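Long-range contacts in structural PPIase-like protein L605 (PDB 2OSE), which probably acts as a peptidyl-prolyl cis-trans isomerase of the cyclophilin family and forms a homotrimer in Mimivirus: residues V17-V22 with L31-F36; V44-Q49 with A103-C108; C79-V84 with F198-C203; Y89-D94 with T146-L151; G127-V132 with V168-V173. One frame throughout, in Å; residues are numbered along the deposited sequence.

Contact 1: residues V17-V22 with L31-F36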
# COMPACT_ATOMS: atom_id res chain seq x y z
N VAL A 17 3.77 30.84 -7.65
CA VAL A 17 2.46 30.22 -7.42
C VAL A 17 2.31 29.91 -5.95
O VAL A 17 3.30 29.88 -5.21
CB VAL A 17 2.27 28.92 -8.22
CG1 VAL A 17 2.38 29.17 -9.75
CG2 VAL A 17 3.29 27.86 -7.74
N TYR A 18 1.07 29.65 -5.53
CA TYR A 18 0.77 29.24 -4.16
C TYR A 18 -0.09 27.97 -4.11
O TYR A 18 -0.84 27.67 -5.06
CB TYR A 18 0.07 30.38 -3.39
CG TYR A 18 -1.18 30.90 -4.10
CD1 TYR A 18 -2.43 30.34 -3.84
CD2 TYR A 18 -1.10 31.93 -5.06
CE1 TYR A 18 -3.59 30.80 -4.52
CE2 TYR A 18 -2.25 32.37 -5.75
CZ TYR A 18 -3.49 31.79 -5.47
OH TYR A 18 -4.63 32.23 -6.14
N MET A 19 0.01 27.26 -3.00
CA MET A 19 -0.79 26.08 -2.69
C MET A 19 -1.06 26.04 -1.19
O MET A 19 -0.11 25.88 -0.39
CB MET A 19 -0.00 24.80 -3.00
CG MET A 19 -0.04 24.32 -4.36
SD MET A 19 1.18 22.95 -4.56
CE MET A 19 0.91 22.83 -6.32
N ASP A 20 -2.33 26.10 -0.82
CA ASP A 20 -2.75 25.69 0.55
C ASP A 20 -2.55 24.20 0.75
O ASP A 20 -2.78 23.41 -0.19
CB ASP A 20 -4.24 25.99 0.78
CG ASP A 20 -4.49 27.40 1.14
OD1 ASP A 20 -3.58 28.09 1.67
OD2 ASP A 20 -5.62 27.85 0.88
N ILE A 21 -2.11 23.81 1.95
CA ILE A 21 -1.99 22.38 2.33
C ILE A 21 -3.10 22.11 3.34
O ILE A 21 -3.30 22.90 4.27
CB ILE A 21 -0.60 22.04 2.94
CG1 ILE A 21 0.54 22.55 2.02
CG2 ILE A 21 -0.44 20.51 3.21
CD1 ILE A 21 0.73 21.70 0.76
N VAL A 22 -3.87 21.06 3.09
CA VAL A 22 -5.08 20.77 3.87
C VAL A 22 -4.86 19.43 4.58
O VAL A 22 -4.23 18.52 4.04
CB VAL A 22 -6.35 20.73 2.93
CG1 VAL A 22 -7.62 20.17 3.66
CG2 VAL A 22 -6.62 22.12 2.35
N LEU A 31 2.09 27.01 0.82
CA LEU A 31 3.40 27.03 0.16
C LEU A 31 3.38 28.07 -0.94
O LEU A 31 2.39 28.21 -1.63
CB LEU A 31 3.72 25.66 -0.43
CG LEU A 31 3.72 24.45 0.52
CD1 LEU A 31 4.05 23.18 -0.33
CD2 LEU A 31 4.71 24.61 1.68
N GLN A 32 4.46 28.83 -1.06
CA GLN A 32 4.65 29.82 -2.10
C GLN A 32 5.89 29.38 -2.83
O GLN A 32 6.93 29.17 -2.22
CB GLN A 32 4.91 31.18 -1.47
CG GLN A 32 3.67 31.79 -0.73
CD GLN A 32 4.05 33.11 -0.11
OE1 GLN A 32 4.84 33.13 0.82
NE2 GLN A 32 3.53 34.21 -0.63
N ILE A 33 5.77 29.21 -4.14
CA ILE A 33 6.82 28.54 -4.90
C ILE A 33 7.22 29.41 -6.09
O ILE A 33 6.36 29.88 -6.83
CB ILE A 33 6.31 27.16 -5.43
CG1 ILE A 33 6.03 26.19 -4.26
CG2 ILE A 33 7.32 26.49 -6.40
CD1 ILE A 33 5.12 25.03 -4.65
N LYS A 34 8.52 29.63 -6.24
CA LYS A 34 9.05 30.30 -7.41
C LYS A 34 9.63 29.27 -8.40
O LYS A 34 10.46 28.47 -8.01
CB LYS A 34 10.19 31.24 -6.99
CG LYS A 34 10.75 32.06 -8.15
CD LYS A 34 11.81 33.08 -7.62
CE LYS A 34 13.24 32.64 -7.70
NZ LYS A 34 14.17 33.83 -7.90
N LEU A 35 9.19 29.32 -9.65
CA LEU A 35 9.61 28.35 -10.65
C LEU A 35 10.72 28.92 -11.54
O LEU A 35 10.89 30.15 -11.66
CB LEU A 35 8.42 27.88 -11.49
CG LEU A 35 7.47 27.09 -10.57
CD1 LEU A 35 6.19 27.90 -10.36
CD2 LEU A 35 7.15 25.77 -11.11
N PHE A 36 11.48 28.01 -12.15
CA PHE A 36 12.62 28.39 -12.97
C PHE A 36 12.27 27.90 -14.37
O PHE A 36 12.56 26.76 -14.71
CB PHE A 36 13.94 27.75 -12.50
CG PHE A 36 14.16 27.76 -10.98
CD1 PHE A 36 13.99 28.92 -10.21
CD2 PHE A 36 14.59 26.61 -10.33
CE1 PHE A 36 14.22 28.91 -8.84
CE2 PHE A 36 14.83 26.58 -8.98
CZ PHE A 36 14.64 27.73 -8.22

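Contact 2: residues V44-Q49 with A103-C108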
# COMPACT_ATOMS: atom_id res chain seq x y z
N VAL A 44 7.53 23.22 -16.48
CA VAL A 44 7.15 24.45 -15.74
C VAL A 44 5.79 24.99 -16.16
O VAL A 44 4.92 25.29 -15.31
CB VAL A 44 8.26 25.52 -15.85
CG1 VAL A 44 7.78 26.91 -15.32
CG2 VAL A 44 9.46 25.05 -15.08
N GLU A 45 5.56 25.11 -17.48
CA GLU A 45 4.26 25.58 -17.95
C GLU A 45 3.11 24.66 -17.57
O GLU A 45 2.05 25.13 -17.17
CB GLU A 45 4.26 25.92 -19.47
CG GLU A 45 5.14 27.12 -19.83
CD GLU A 45 4.73 28.47 -19.19
OE1 GLU A 45 3.54 28.70 -18.87
OE2 GLU A 45 5.64 29.31 -19.01
N ASN A 46 3.33 23.35 -17.64
CA ASN A 46 2.30 22.42 -17.20
C ASN A 46 2.02 22.61 -15.70
O ASN A 46 0.88 22.67 -15.31
CB ASN A 46 2.74 20.97 -17.48
CG ASN A 46 1.66 19.95 -17.11
OD1 ASN A 46 0.50 20.07 -17.53
ND2 ASN A 46 2.06 18.92 -16.34
N PHE A 47 3.07 22.72 -14.89
CA PHE A 47 2.89 22.96 -13.46
C PHE A 47 2.09 24.24 -13.21
O PHE A 47 1.07 24.21 -12.51
CB PHE A 47 4.23 23.01 -12.72
CG PHE A 47 4.07 23.04 -11.21
CD1 PHE A 47 4.03 21.86 -10.47
CD2 PHE A 47 3.97 24.27 -10.52
CE1 PHE A 47 3.86 21.87 -9.08
CE2 PHE A 47 3.81 24.30 -9.12
CZ PHE A 47 3.77 23.10 -8.40
N VAL A 48 2.55 25.35 -13.78
CA VAL A 48 1.83 26.62 -13.60
C VAL A 48 0.38 26.60 -14.10
O VAL A 48 -0.52 27.12 -13.42
CB VAL A 48 2.62 27.85 -14.21
CG1 VAL A 48 1.85 29.13 -14.03
CG2 VAL A 48 3.97 28.01 -13.57
N GLN A 49 0.10 26.00 -15.26
CA GLN A 49 -1.29 26.02 -15.74
C GLN A 49 -2.20 25.12 -14.94
O GLN A 49 -3.40 25.36 -14.88
CB GLN A 49 -1.39 25.69 -17.24
CG GLN A 49 -0.59 26.61 -18.13
CD GLN A 49 -0.87 28.09 -17.89
OE1 GLN A 49 -2.00 28.49 -17.56
NE2 GLN A 49 0.15 28.92 -18.08
N ALA A 103 -2.40 10.87 -13.11
CA ALA A 103 -1.80 12.14 -13.49
C ALA A 103 -2.13 12.50 -14.94
O ALA A 103 -2.59 11.65 -15.73
CB ALA A 103 -0.29 12.09 -13.28
N GLY A 104 -1.87 13.76 -15.29
CA GLY A 104 -2.14 14.24 -16.64
C GLY A 104 -1.29 15.43 -17.00
O GLY A 104 -0.32 15.74 -16.30
N THR A 105 -1.65 16.08 -18.10
CA THR A 105 -0.96 17.26 -18.60
C THR A 105 -1.98 18.17 -19.29
O THR A 105 -3.06 17.72 -19.70
CB THR A 105 0.23 16.93 -19.55
OG1 THR A 105 -0.24 16.66 -20.89
CG2 THR A 105 1.09 15.76 -19.04
N VAL A 106 -1.63 19.45 -19.41
CA VAL A 106 -2.49 20.45 -20.07
C VAL A 106 -2.38 20.37 -21.61
O VAL A 106 -3.11 21.05 -22.34
CB VAL A 106 -2.17 21.91 -19.60
CG1 VAL A 106 -2.43 22.07 -18.09
CG2 VAL A 106 -0.71 22.33 -19.95
N TYR A 107 -1.46 19.54 -22.09
CA TYR A 107 -1.23 19.41 -23.53
C TYR A 107 -2.06 18.28 -24.15
O TYR A 107 -1.50 17.37 -24.76
CB TYR A 107 0.26 19.16 -23.76
CG TYR A 107 1.16 20.14 -23.02
CD1 TYR A 107 1.18 21.50 -23.37
CD2 TYR A 107 2.00 19.71 -21.99
CE1 TYR A 107 2.01 22.41 -22.70
CE2 TYR A 107 2.85 20.61 -21.32
CZ TYR A 107 2.84 21.96 -21.68
OH TYR A 107 3.65 22.85 -21.02
N CYS A 108 -3.39 18.35 -24.01
CA CYS A 108 -4.29 17.22 -24.34
C CYS A 108 -3.83 15.91 -23.69
O CYS A 108 -3.97 14.81 -24.29
CB CYS A 108 -4.43 17.05 -25.86
SG CYS A 108 -4.90 18.56 -26.71

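Contact 3: residues C79-V84 with F198-C203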
# COMPACT_ATOMS: atom_id res chain seq x y z
N CYS A 79 -5.87 17.38 -5.05
CA CYS A 79 -4.86 16.31 -5.11
C CYS A 79 -4.32 15.93 -3.75
O CYS A 79 -4.04 16.81 -2.91
CB CYS A 79 -3.68 16.74 -5.97
SG CYS A 79 -4.05 16.75 -7.69
N LYS A 80 -4.17 14.63 -3.53
CA LYS A 80 -3.56 14.11 -2.30
C LYS A 80 -2.05 14.03 -2.46
O LYS A 80 -1.53 13.88 -3.57
CB LYS A 80 -4.11 12.72 -1.95
CG LYS A 80 -5.65 12.66 -1.86
CD LYS A 80 -6.14 11.29 -1.36
CE LYS A 80 -7.68 11.26 -1.26
NZ LYS A 80 -8.14 9.84 -1.04
N PHE A 81 -1.34 14.13 -1.34
CA PHE A 81 0.08 13.83 -1.33
C PHE A 81 0.16 12.33 -1.15
O PHE A 81 -0.15 11.81 -0.08
CB PHE A 81 0.82 14.63 -0.25
CG PHE A 81 0.97 16.08 -0.62
CD1 PHE A 81 2.06 16.50 -1.41
CD2 PHE A 81 0.01 17.00 -0.27
CE1 PHE A 81 2.18 17.84 -1.81
CE2 PHE A 81 0.12 18.35 -0.65
CZ PHE A 81 1.21 18.77 -1.42
N HIS A 82 0.55 11.64 -2.22
CA HIS A 82 0.38 10.17 -2.34
C HIS A 82 1.58 9.34 -1.93
O HIS A 82 1.44 8.13 -1.63
CB HIS A 82 -0.16 9.77 -3.73
CG HIS A 82 0.72 10.15 -4.89
ND1 HIS A 82 1.97 9.59 -5.10
CD2 HIS A 82 0.50 10.96 -5.95
CE1 HIS A 82 2.48 10.05 -6.22
NE2 HIS A 82 1.62 10.89 -6.76
N ASN A 83 2.76 9.95 -1.92
CA ASN A 83 3.98 9.30 -1.51
C ASN A 83 4.63 10.34 -0.63
O ASN A 83 4.80 11.51 -1.07
CB ASN A 83 4.92 9.02 -2.70
CG ASN A 83 4.60 7.72 -3.44
OD1 ASN A 83 5.39 6.77 -3.40
ND2 ASN A 83 3.47 7.67 -4.14
N VAL A 84 4.95 9.95 0.61
CA VAL A 84 5.51 10.85 1.62
C VAL A 84 6.57 10.08 2.37
O VAL A 84 6.39 8.86 2.65
CB VAL A 84 4.46 11.47 2.58
CG1 VAL A 84 3.39 12.27 1.81
CG2 VAL A 84 3.82 10.41 3.52
N PHE A 198 -2.54 14.28 3.57
CA PHE A 198 -2.45 15.69 3.19
C PHE A 198 -2.96 15.90 1.78
O PHE A 198 -2.83 15.04 0.91
CB PHE A 198 -0.98 16.15 3.29
CG PHE A 198 -0.43 16.07 4.68
CD1 PHE A 198 -0.75 17.03 5.63
CD2 PHE A 198 0.38 15.02 5.05
CE1 PHE A 198 -0.25 16.94 6.92
CE2 PHE A 198 0.89 14.93 6.36
CZ PHE A 198 0.57 15.87 7.28
N SER A 199 -3.51 17.08 1.53
CA SER A 199 -3.94 17.38 0.17
C SER A 199 -3.70 18.83 -0.15
O SER A 199 -3.42 19.64 0.75
CB SER A 199 -5.42 17.03 -0.02
OG SER A 199 -6.17 17.64 1.01
N ILE A 200 -3.83 19.16 -1.43
CA ILE A 200 -3.73 20.54 -1.90
C ILE A 200 -5.12 21.17 -1.82
O ILE A 200 -6.11 20.56 -2.28
CB ILE A 200 -3.17 20.58 -3.36
CG1 ILE A 200 -1.78 19.91 -3.41
CG2 ILE A 200 -3.15 22.00 -3.91
CD1 ILE A 200 -1.24 19.60 -4.90
N GLY A 201 -5.20 22.36 -1.21
CA GLY A 201 -6.41 23.18 -1.22
C GLY A 201 -6.37 24.19 -2.33
O GLY A 201 -5.92 23.88 -3.43
N LYS A 202 -6.86 25.41 -2.08
CA LYS A 202 -6.81 26.43 -3.11
C LYS A 202 -5.38 26.61 -3.63
O LYS A 202 -4.42 26.49 -2.88
CB LYS A 202 -7.32 27.79 -2.58
CG LYS A 202 -8.84 27.95 -2.48
CD LYS A 202 -9.22 29.47 -2.49
CE LYS A 202 -10.73 29.67 -2.56
NZ LYS A 202 -11.25 29.57 -3.99
N CYS A 203 -5.26 26.88 -4.93
CA CYS A 203 -3.96 27.10 -5.54
C CYS A 203 -4.16 28.09 -6.68
O CYS A 203 -5.30 28.36 -7.11
CB CYS A 203 -3.32 25.77 -5.99
SG CYS A 203 -4.29 24.80 -7.14
O HOH W 1 -0.48 12.69 2.47

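Contact 4: residues Y89-D94 with T146-L151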
# COMPACT_ATOMS: atom_id res chain seq x y z
N TYR A 89 10.88 13.76 1.45
CA TYR A 89 10.02 14.40 0.42
C TYR A 89 8.55 14.14 0.59
O TYR A 89 8.15 13.22 1.32
CB TYR A 89 10.44 13.99 -1.01
CG TYR A 89 10.56 12.48 -1.22
CD1 TYR A 89 9.43 11.67 -1.31
CD2 TYR A 89 11.82 11.88 -1.37
CE1 TYR A 89 9.54 10.26 -1.50
CE2 TYR A 89 11.95 10.46 -1.56
CZ TYR A 89 10.80 9.69 -1.61
OH TYR A 89 10.91 8.32 -1.79
N ILE A 90 7.75 14.93 -0.12
CA ILE A 90 6.34 14.62 -0.31
C ILE A 90 6.09 14.68 -1.83
O ILE A 90 6.80 15.40 -2.53
CB ILE A 90 5.41 15.61 0.42
CG1 ILE A 90 5.69 17.06 -0.02
CG2 ILE A 90 5.53 15.45 1.96
CD1 ILE A 90 4.75 18.05 0.64
N VAL A 91 5.09 13.97 -2.32
CA VAL A 91 4.83 13.85 -3.77
C VAL A 91 3.35 13.95 -4.02
O VAL A 91 2.55 13.42 -3.25
CB VAL A 91 5.42 12.52 -4.37
CG1 VAL A 91 5.12 12.42 -5.85
CG2 VAL A 91 6.91 12.49 -4.16
N SER A 92 2.95 14.68 -5.07
CA SER A 92 1.55 14.81 -5.43
C SER A 92 1.39 14.91 -6.95
O SER A 92 2.36 14.76 -7.66
CB SER A 92 0.93 16.03 -4.72
OG SER A 92 -0.49 16.00 -4.82
N GLY A 93 0.17 15.12 -7.43
CA GLY A 93 -0.04 15.38 -8.85
C GLY A 93 -1.04 14.53 -9.62
O GLY A 93 -1.17 14.69 -10.83
N ASP A 94 -1.73 13.62 -8.92
CA ASP A 94 -2.81 12.81 -9.52
C ASP A 94 -4.06 13.63 -9.69
O ASP A 94 -5.02 13.51 -8.90
CB ASP A 94 -3.13 11.61 -8.63
CG ASP A 94 -2.32 10.39 -8.97
OD1 ASP A 94 -1.33 10.50 -9.74
OD2 ASP A 94 -2.69 9.32 -8.46
N THR A 146 2.93 15.04 -11.98
CA THR A 146 3.56 14.48 -10.78
C THR A 146 4.80 15.25 -10.32
O THR A 146 5.77 15.41 -11.05
CB THR A 146 3.97 12.98 -10.97
OG1 THR A 146 2.87 12.26 -11.55
CG2 THR A 146 4.35 12.35 -9.59
N PHE A 147 4.76 15.74 -9.08
CA PHE A 147 5.80 16.63 -8.62
C PHE A 147 6.21 16.28 -7.19
O PHE A 147 5.44 15.72 -6.43
CB PHE A 147 5.33 18.11 -8.74
CG PHE A 147 4.31 18.52 -7.69
CD1 PHE A 147 4.72 18.89 -6.41
CD2 PHE A 147 2.96 18.54 -7.99
CE1 PHE A 147 3.80 19.28 -5.47
CE2 PHE A 147 2.01 18.93 -7.04
CZ PHE A 147 2.44 19.30 -5.79
N MET A 148 7.43 16.64 -6.83
CA MET A 148 8.00 16.34 -5.55
C MET A 148 8.49 17.63 -4.89
O MET A 148 9.03 18.49 -5.57
CB MET A 148 9.20 15.43 -5.78
CG MET A 148 9.92 14.98 -4.51
SD MET A 148 11.42 14.04 -4.82
CE MET A 148 10.67 12.45 -5.32
N ILE A 149 8.35 17.72 -3.56
CA ILE A 149 9.00 18.78 -2.77
C ILE A 149 9.84 18.14 -1.69
O ILE A 149 9.36 17.25 -0.94
CB ILE A 149 7.94 19.78 -2.15
CG1 ILE A 149 7.09 20.41 -3.26
CG2 ILE A 149 8.62 20.84 -1.28
CD1 ILE A 149 5.99 21.32 -2.75
N THR A 150 11.09 18.59 -1.56
CA THR A 150 11.98 18.05 -0.54
C THR A 150 11.68 18.64 0.83
O THR A 150 11.43 19.87 0.97
CB THR A 150 13.49 18.30 -0.86
OG1 THR A 150 13.69 19.68 -1.23
CG2 THR A 150 13.97 17.40 -2.00
N LEU A 151 11.78 17.79 1.87
CA LEU A 151 11.50 18.18 3.27
C LEU A 151 12.77 18.53 4.01
O LEU A 151 12.72 19.08 5.12
CB LEU A 151 10.75 17.07 4.04
CG LEU A 151 9.37 16.69 3.50
CD1 LEU A 151 8.82 15.45 4.21
CD2 LEU A 151 8.35 17.84 3.57

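Contact 5: residues G127-V132 with V168-V173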
# COMPACT_ATOMS: atom_id res chain seq x y z
N GLY A 127 12.96 22.20 0.45
CA GLY A 127 12.00 23.05 -0.24
C GLY A 127 12.25 23.25 -1.72
O GLY A 127 11.84 24.26 -2.27
N LEU A 128 12.91 22.29 -2.37
CA LEU A 128 13.00 22.31 -3.83
C LEU A 128 11.87 21.55 -4.43
O LEU A 128 11.52 20.47 -3.93
CB LEU A 128 14.33 21.69 -4.29
CG LEU A 128 15.59 22.43 -3.87
CD1 LEU A 128 16.78 21.70 -4.45
CD2 LEU A 128 15.57 23.87 -4.41
N LEU A 129 11.27 22.13 -5.48
CA LEU A 129 10.21 21.52 -6.27
C LEU A 129 10.81 20.83 -7.50
O LEU A 129 11.65 21.43 -8.19
CB LEU A 129 9.23 22.60 -6.81
CG LEU A 129 8.15 22.12 -7.80
CD1 LEU A 129 7.11 21.28 -7.07
CD2 LEU A 129 7.51 23.30 -8.54
N SER A 130 10.33 19.62 -7.81
CA SER A 130 10.87 18.87 -8.95
C SER A 130 9.77 18.07 -9.62
O SER A 130 8.69 17.90 -9.04
CB SER A 130 12.08 18.03 -8.52
OG SER A 130 11.76 17.06 -7.51
N LEU A 131 10.00 17.64 -10.86
CA LEU A 131 9.01 16.81 -11.55
C LEU A 131 9.47 15.35 -11.54
O LEU A 131 10.63 15.07 -11.73
CB LEU A 131 8.74 17.29 -12.98
CG LEU A 131 8.15 18.69 -13.11
CD1 LEU A 131 8.02 19.11 -14.59
CD2 LEU A 131 6.80 18.83 -12.36
N VAL A 132 8.54 14.44 -11.29
CA VAL A 132 8.89 13.03 -11.14
C VAL A 132 8.79 12.34 -12.53
O VAL A 132 7.73 12.40 -13.17
CB VAL A 132 7.99 12.35 -10.08
CG1 VAL A 132 8.30 10.84 -9.94
CG2 VAL A 132 8.13 13.08 -8.71
N VAL A 168 13.98 16.10 -11.81
CA VAL A 168 14.48 17.42 -12.26
C VAL A 168 13.88 18.62 -11.50
O VAL A 168 12.67 18.83 -11.50
CB VAL A 168 14.28 17.58 -13.80
CG1 VAL A 168 12.79 17.55 -14.16
CG2 VAL A 168 14.92 18.92 -14.32
N VAL A 169 14.76 19.40 -10.86
CA VAL A 169 14.39 20.59 -10.10
C VAL A 169 13.91 21.72 -11.02
O VAL A 169 14.63 22.14 -11.94
CB VAL A 169 15.57 21.07 -9.24
CG1 VAL A 169 15.24 22.40 -8.47
CG2 VAL A 169 15.97 20.00 -8.27
N ILE A 170 12.70 22.19 -10.75
CA ILE A 170 12.05 23.25 -11.53
C ILE A 170 11.63 24.47 -10.68
O ILE A 170 11.04 25.41 -11.22
CB ILE A 170 10.81 22.74 -12.31
CG1 ILE A 170 9.76 22.12 -11.37
CG2 ILE A 170 11.20 21.71 -13.45
CD1 ILE A 170 8.39 22.19 -11.99
N GLY A 171 11.94 24.47 -9.37
CA GLY A 171 11.48 25.55 -8.51
C GLY A 171 11.94 25.42 -7.08
O GLY A 171 12.56 24.42 -6.72
N GLN A 172 11.59 26.42 -6.26
CA GLN A 172 11.91 26.42 -4.82
C GLN A 172 10.74 27.05 -4.07
O GLN A 172 10.10 27.94 -4.57
CB GLN A 172 13.15 27.28 -4.52
CG GLN A 172 12.93 28.77 -4.89
CD GLN A 172 14.12 29.66 -4.54
OE1 GLN A 172 14.42 29.91 -3.36
NE2 GLN A 172 14.79 30.17 -5.58
N VAL A 173 10.54 26.63 -2.83
CA VAL A 173 9.59 27.21 -1.91
C VAL A 173 10.22 28.48 -1.35
O VAL A 173 11.29 28.41 -0.77
CB VAL A 173 9.26 26.21 -0.76
CG1 VAL A 173 8.36 26.87 0.30
CG2 VAL A 173 8.57 24.93 -1.32

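Contact 1: residues V17-V22 with L31-F36
Val17 and Ile33 face each other as a hydrogen-bonded pair, and Met19 and Leu31 form the next one. Each pair exchanges two backbone bonds. Val17 N donates to Ile33 O at 2.9 Å, and Ile33 N donates back to Val17 O at 2.8 Å. Met19 N and Leu31 N do likewise with Leu31 O and Met19 O. Between them lies the non-hydrogen-bonded pair of Tyr18 and Gln32. Their CA atoms come within 4.4 Å of each other. CA-H...O contacts fill this step: Tyr18 CA sits 3.2 Å from Leu31 O, and Gln32 CA approaches Val17 O.

The two strands run antiparallel, with 153° between their directions. They are the arms of a beta hairpin, 16-23 and 26-35, in the curled sheet of the cyclophilin barrel.

Val17, Met19, Leu31 and Ile33 share one face of the sheet, and the ends of Ile21 and Leu35 reach in beside them. Val17 CG2 stands between the backbone N and the carbonyl carbon (CG1 at chi1 -60°). There it meets Ile33 CB at 3.9 Å and Leu35 CD1, also at 3.9 Å. The Val17 and Leu35 side chains cross at about a right angle. Further along, Ile21 CD1 meets Leu31 CD1 at 3.8 Å. Met19 SD only grazes Ile33 CD1, at 4.5 Å. The end of Met19 leads away to Phe47 of helix 41-52, which Val17 and Leu35 also touch.

Tyr18 and Gln32 take the other face. Gln32 NE2 is hydrogen-bonded to Tyr206 OH, and the Tyr206 ring meets Tyr18 edge-to-face. Separately, Asp20 OD1 forms a salt bridge with Arg30 NE.

Contact 2: residues V44-Q49 with A103-C108
Asn46 overlaps Thr105 and Val106 with its amide and the Tyr107 ring with its CB. It projects from helix 41-52, one of the helices that close the ends of the cyclophilin barrel, into the long loop between strands 89-92 and 128-135. CG lies anti to the backbone N (chi1 -177°), which sets it on the loop side. There OD1 accepts a hydrogen bond from Val106 N at 2.9 Å. The donor is tilted 28° from the plane of the amide carbonyl. Thr105 CA is also close to this oxygen, at 3.3 Å. Val106 CG2 lies 3.5 Å from Asn46 OD1, while Val106 CG1 packs on Gln49 CB at 3.9 Å.

The loop bends sharply here, with Tyr107 at the centre of an inverse gamma turn. Val106 CG2 lies over the centre of the Tyr107 ring, 3.8 Å above its plane. The phenol runs on to the helix, where its OH is hydrogen-bonded to Ala42 O. Glu45 turns its carboxylate elsewhere: OE2 forms a salt bridge with Arg37. Asn46 also packs on Ile112, and Gln49 on Tyr3. Asn46 CB approaches the Tyr107 ring obliquely, 3.9 Å from CE2.

Contact 3: residues C79-V84 with F198-C203
Phe81 and Ile200 cross at about a right angle, and the ring of Phe81 leans on strand 198-205. Its CE2 touches Ile200 CG1 at 3.7 Å from an oblique direction. The ring edge is turned to the backbone of 198-203: Phe198 C and Ser199 N lie near the ring plane. CD2 sits beside Phe198 CB at 3.8 Å. With Phe81 CG anti to the carbonyl carbon (chi1 -74°), the ring lies beside Phe198 and Ile200. Cys79 meets the far end of the same isoleucine, with CB 3.9 Å from Ile200 CD1. Ser199 CB comes close to Cys79 O, at 3.2 Å.

Two backbone bonds hold these side chains in step. Ile200 N donates to Cys79 O and Phe81 N to Phe198 O, each at 2.8 Å. The second bond is nearly straight at its hydrogen (172°). Lys80 and Ser199, between the two bonds, form a single bridge. The chains then diverge, and a water takes over the link. It donates to Phe81 O at 2.7 Å and accepts from Phe198 N at 2.8 Å.

This short pairing ties residues 79-81 to strand 198-205, the last long strand of the cyclophilin barrel. Phe81 packs on Ile21 of strand 16-23 and on Ile90 of strand 89-92. Phe198 leads away to Ile183 and Met186 of helix 177-186. His82 and Asn83 pack on Gly192 of the second subunit. Strand 16-23 pairs with the other edge of strand 198-205.

Contact 4: residues Y89-D94 with T146-L151
Tyr89 to Ser92 pair in antiparallel register with Thr150 to Phe147, the strand directions 160° apart. Ile90 and Ile149 exchange two backbone bonds, Ile90 N donating to Ile149 O at 2.9 Å. Ser92 and Phe147 exchange two more.

One face carries Tyr89, Val91 and Met148. Met148 CG is anti to the backbone N and packs on Tyr89 CB at 3.7 Å. The chain bends at chi3, and its methyl CE lies over the ring. CE is 4.1 Å from the centroid of the Tyr89 ring and 12° off the ring normal, a CH-pi contact. The sulfur stands obliquely to the ring, 35° off its normal, a Met-aromatic contact. Val91 CG2 touches the same methyl, Met148 CE, at 3.9 Å, while Val91 CG1 meets Thr146 CG2 at 3.8 Å. In cyclophilins the corresponding face of these strands borders the substrate groove, and the same is likely here. Ala191 of the second subunit packs on Tyr89 and Met148.

On the other face Ile90 and Ile149 lie side by side, pointing the same way. Ser92 CA lies over one face of the Phe147 ring, and Ser92 CB is 3.8 Å from Phe147 CZ. Just past the strand end, Leu151 CD1 meets Ile90 CG2 at 4.0 Å, the two side chains crossing at about a right angle. At Gly93 a beta carbon would run into Thr146 CA.

Helix 177-186 packs on the isoleucine face, with Leu180 against Ile149 and Leu151. Phe147 meets Phe47 of helix 41-52 edge-to-face. Strand 128-135 pairs with the far edge of strand 147-150, and a backbone hydrogen bond joins His82 to Val91 on the other edge of strand 89-92.

Contact 5: residues G127-V132 with V168-V173
A classic beta bulge sets Ile170 and Gly171 together against Leu129. Leu129 O receives both amides: Ile170 N donates at 2.9 Å, and Gly171 N adds a weak, bent bond at 3.3 Å. In return Leu129 N donates to Gly171 O at 2.9 Å, from well above the carbonyl plane. The extra residue shifts the register by one between Leu129 and Ser130. At the other end Val173 N bonds to Gly127 O at 2.8 Å. Gly127 has a positive phi (68°), and a beta carbon on it would press on Val173 CB.

The bulge lies where strands 128-135 and 168-175 pair antiparallel in the cyclophilin barrel. It turns Ile170 to the side of Leu129 and Leu131. Ile170 CG1, between the backbone N and the carbonyl carbon (chi1 58°), lies 3.8 Å from Leu129 CD2. Ile170 CD1 reaches on to Leu131 CG at 3.7 Å, and the two side chains cross at about a right angle. Val44 of helix 41-52 packs on Ile170, and Phe47 on Leu129.

On the other face Leu128 CD1 lies 4.3 Å from Val169 CG2. Ser130 CB comes within 3.1 Å of Val168 O, and Ser130 OG is hydrogen-bonded to His123 NE2.

Overall arrangement
From the N terminus, contact 1 closes first, as the local hairpin of strands 16-23 and 26-35. The chain enters helix 41-52, which opens contact 2 and packs against that hairpin. Contact 2 closes at 103-108, after contacts 3 and 4 have opened, so it crosses both. Contact 3 closes last and spans the longest loop, from 79-84 to 198-203. Contacts 4 and 5 are nested inside it and cross each other, since 127-132 precedes 146-151. Backbone bonds link strand 147-150 to 128-135, 168-175 to 26-35, and 16-23 to 198-205. The barrel sheet thus runs through contacts 4, 5, 1 and 3, while contact 2 ties a helix to a loop outside it.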